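Long-range contact in yncA (Salmonella typhimurium, PDB 3DR8), which probably transfers an acetyl group from acetyl coenzyme A to an acceptor, as a member of the GNAT acetyltransferase family: residues A[81-86]-A[116-121]. Sequence-based numbering, arbitrary orientation.
With ACO (acetyl coenzyme *a), chain H.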
# COMPACT_ATOMS: atom_id res chain seq x y z
N ARG A 81 -7.01 -4.26 -9.54
CA ARG A 81 -6.89 -3.77 -10.91
C ARG A 81 -7.96 -2.75 -11.30
O ARG A 81 -7.93 -2.23 -12.40
CB ARG A 81 -6.88 -4.94 -11.90
CG ARG A 81 -8.23 -5.64 -11.99
CD ARG A 81 -8.16 -6.84 -12.98
NE ARG A 81 -9.46 -7.48 -13.08
CZ ARG A 81 -9.95 -8.36 -12.21
NH1 ARG A 81 -9.25 -8.72 -11.14
NH2 ARG A 81 -11.14 -8.89 -12.42
N TYR A 82 -8.89 -2.43 -10.40
CA TYR A 82 -9.80 -1.29 -10.64
C TYR A 82 -9.58 -0.14 -9.66
O TYR A 82 -10.38 0.79 -9.61
CB TYR A 82 -11.26 -1.76 -10.64
CG TYR A 82 -11.50 -2.88 -11.63
CD1 TYR A 82 -11.63 -4.19 -11.20
CD2 TYR A 82 -11.52 -2.62 -13.00
CE1 TYR A 82 -11.81 -5.25 -12.12
CE2 TYR A 82 -11.71 -3.65 -13.93
CZ TYR A 82 -11.84 -4.96 -13.48
OH TYR A 82 -12.05 -5.97 -14.41
N THR A 83 -8.54 -0.25 -8.82
CA THR A 83 -8.20 0.81 -7.90
C THR A 83 -6.88 1.46 -8.29
O THR A 83 -5.88 0.77 -8.45
CB THR A 83 -8.10 0.26 -6.48
OG1 THR A 83 -9.37 -0.28 -6.08
CG2 THR A 83 -7.64 1.36 -5.48
N VAL A 84 -6.87 2.79 -8.41
CA VAL A 84 -5.64 3.50 -8.71
C VAL A 84 -5.29 4.40 -7.55
O VAL A 84 -6.17 4.90 -6.82
CB VAL A 84 -5.69 4.29 -10.04
CG1 VAL A 84 -5.84 3.33 -11.22
CG2 VAL A 84 -6.81 5.28 -10.06
N GLU A 85 -3.99 4.61 -7.39
CA GLU A 85 -3.54 5.64 -6.49
C GLU A 85 -2.91 6.78 -7.32
O GLU A 85 -1.99 6.57 -8.12
CB GLU A 85 -2.57 5.07 -5.46
CG GLU A 85 -2.06 6.12 -4.44
CD GLU A 85 -1.21 5.47 -3.34
OE1 GLU A 85 -0.33 4.64 -3.69
OE2 GLU A 85 -1.41 5.77 -2.13
N HIS A 86 -3.43 7.99 -7.12
CA HIS A 86 -3.03 9.13 -7.93
C HIS A 86 -2.15 10.12 -7.18
O HIS A 86 -1.99 10.07 -5.94
CB HIS A 86 -4.28 9.85 -8.45
CG HIS A 86 -5.11 10.42 -7.34
ND1 HIS A 86 -4.94 11.70 -6.88
CD2 HIS A 86 -6.02 9.83 -6.53
CE1 HIS A 86 -5.76 11.91 -5.87
NE2 HIS A 86 -6.43 10.79 -5.64
N LYS A 116 -11.75 2.64 -14.23
CA LYS A 116 -11.41 2.42 -12.83
C LYS A 116 -12.63 2.61 -11.88
O LYS A 116 -13.55 3.34 -12.18
CB LYS A 116 -10.24 3.34 -12.41
CG LYS A 116 -8.93 3.15 -13.23
CD LYS A 116 -8.44 1.69 -13.16
CE LYS A 116 -7.31 1.44 -14.12
NZ LYS A 116 -6.80 0.06 -13.93
N HIS A 117 -12.60 1.94 -10.72
CA HIS A 117 -13.71 1.97 -9.77
C HIS A 117 -13.43 2.91 -8.59
O HIS A 117 -14.34 3.56 -8.05
CB HIS A 117 -14.00 0.56 -9.27
CG HIS A 117 -15.20 0.45 -8.39
ND1 HIS A 117 -16.48 0.74 -8.82
CD2 HIS A 117 -15.33 0.07 -7.09
CE1 HIS A 117 -17.34 0.54 -7.84
NE2 HIS A 117 -16.66 0.15 -6.78
N VAL A 118 -12.16 2.95 -8.16
CA VAL A 118 -11.78 3.72 -6.97
C VAL A 118 -10.48 4.45 -7.24
O VAL A 118 -9.55 3.89 -7.85
CB VAL A 118 -11.69 2.84 -5.65
CG1 VAL A 118 -11.24 3.71 -4.42
CG2 VAL A 118 -13.03 2.20 -5.31
N MSE A 119 -10.43 5.70 -6.82
CA MSE A 119 -9.18 6.45 -6.67
C MSE A 119 -8.82 6.59 -5.20
O MSE A 119 -9.65 6.98 -4.39
CB MSE A 119 -9.34 7.85 -7.26
CG MSE A 119 -9.69 7.84 -8.73
SE MSE A 119 -9.94 9.60 -9.47
CE MSE A 119 -8.12 10.25 -9.56
N VAL A 120 -7.57 6.30 -4.88
CA VAL A 120 -7.05 6.38 -3.52
C VAL A 120 -6.01 7.50 -3.44
O VAL A 120 -5.04 7.51 -4.22
CB VAL A 120 -6.43 5.02 -3.04
CG1 VAL A 120 -5.65 5.20 -1.71
CG2 VAL A 120 -7.55 3.88 -2.94
N ALA A 121 -6.25 8.43 -2.53
CA ALA A 121 -5.25 9.48 -2.19
C ALA A 121 -4.52 9.14 -0.87
O ALA A 121 -5.15 9.04 0.19
CB ALA A 121 -5.91 10.84 -2.11
N1A ACO H . -4.93 25.19 4.27
C2A ACO H . -6.14 24.71 3.96
N3A ACO H . -6.60 24.76 2.69
C4A ACO H . -5.84 25.30 1.70
C5A ACO H . -4.59 25.80 2.00
C6A ACO H . -4.14 25.74 3.30
N6A ACO H . -2.90 26.25 3.56
N7A ACO H . -4.05 26.28 0.87
C8A ACO H . -4.94 26.07 -0.13
N9A ACO H . -6.02 25.50 0.40
C1B ACO H . -7.22 25.05 -0.34
C2B ACO H . -7.85 26.03 -1.31
O2B ACO H . -8.68 27.00 -0.62
C3B ACO H . -8.61 25.05 -2.20
O3B ACO H . -9.88 24.70 -1.64
P3B ACO H . -11.12 24.42 -2.64
O7A ACO H . -10.65 23.41 -3.69
O8A ACO H . -11.34 25.79 -3.25
O9A ACO H . -12.23 23.98 -1.73
C4B ACO H . -7.77 23.77 -2.19
O4B ACO H . -6.81 23.94 -1.16
C5B ACO H . -7.07 23.46 -3.51
O5B ACO H . -6.51 24.66 -4.03
P1A ACO H . -5.68 24.73 -5.40
O1A ACO H . -5.13 26.14 -5.49
O2A ACO H . -6.42 24.09 -6.55
O3A ACO H . -4.44 23.78 -4.99
P2A ACO H . -2.95 23.85 -5.55
O4A ACO H . -2.09 24.57 -4.56
O5A ACO H . -2.83 24.18 -7.02
O6A ACO H . -2.65 22.26 -5.47
CBP ACO H . -1.54 20.67 -4.05
CCP ACO H . -2.78 21.52 -4.25
CDP ACO H . -1.62 20.01 -2.69
CEP ACO H . -1.56 19.60 -5.13
CAP ACO H . -0.30 21.58 -4.21
OAP ACO H . -0.23 22.67 -3.25
C9P ACO H . 1.05 20.90 -4.12
O9P ACO H . 1.68 20.63 -5.13
N8P ACO H . 1.58 20.69 -2.91
C7P ACO H . 2.87 20.09 -2.58
C6P ACO H . 2.89 18.59 -3.00
C5P ACO H . 1.64 17.85 -2.47
O5P ACO H . 1.30 17.88 -1.27
N4P ACO H . 0.93 17.15 -3.36
C3P ACO H . -0.29 16.38 -3.05
C2P ACO H . 0.11 15.08 -2.36
S1P ACO H . -1.27 14.04 -1.95
C ACO H . -2.12 13.68 -3.47
O ACO H . -1.15 13.68 -4.52
CH3 ACO H . -2.93 12.37 -3.42
O HOH W 1 -5.50 -0.27 -11.27
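Thr83 to Glu85 pair in parallel with Val118 to Val120, the short strand axes 4.7 Å apart at closest and 34° from parallel, and the ladder alternates as a parallel pair should: Val84 N gives to Val118 O (3.0 Å) and Val84 O receives Val120 N (2.8 Å). At its start Tyr82 O takes two donors, His117 N at 2.7 Å in the carbonyl plane and Val118 N tilted slightly from it; at its end the bond from His86 N to Val120 O is weak. Lys116 crosses Val84 at about a right angle, laying CD on CG1 (3.6 Å). A bend at chi2 (-57°) followed by an extended end brings Lys116 NZ to Arg81 O (3.0 Å), above the carbonyl plane; Tyr54 OH also bonds to this ammonium, and a water accepts from it. The strands are the two arms of a right-handed beta-alpha-beta crossover through helix 99-113, part of the GNAT fold. On the helix side, Met119 CE lies over one face of the His86 ring, 4.0 Å from its centroid, while His86 NE2 approaches Ala121 CB. The acetyl methyl of the cofactor touches Ala121 CB (3.6 Å) and His86 O, placing this end of the ladder at the acetyl pocket. On the other face, Thr83 CG2 meets Val120 CG2, and Thr83 OG1 bonds to Val148 O of the second subunit.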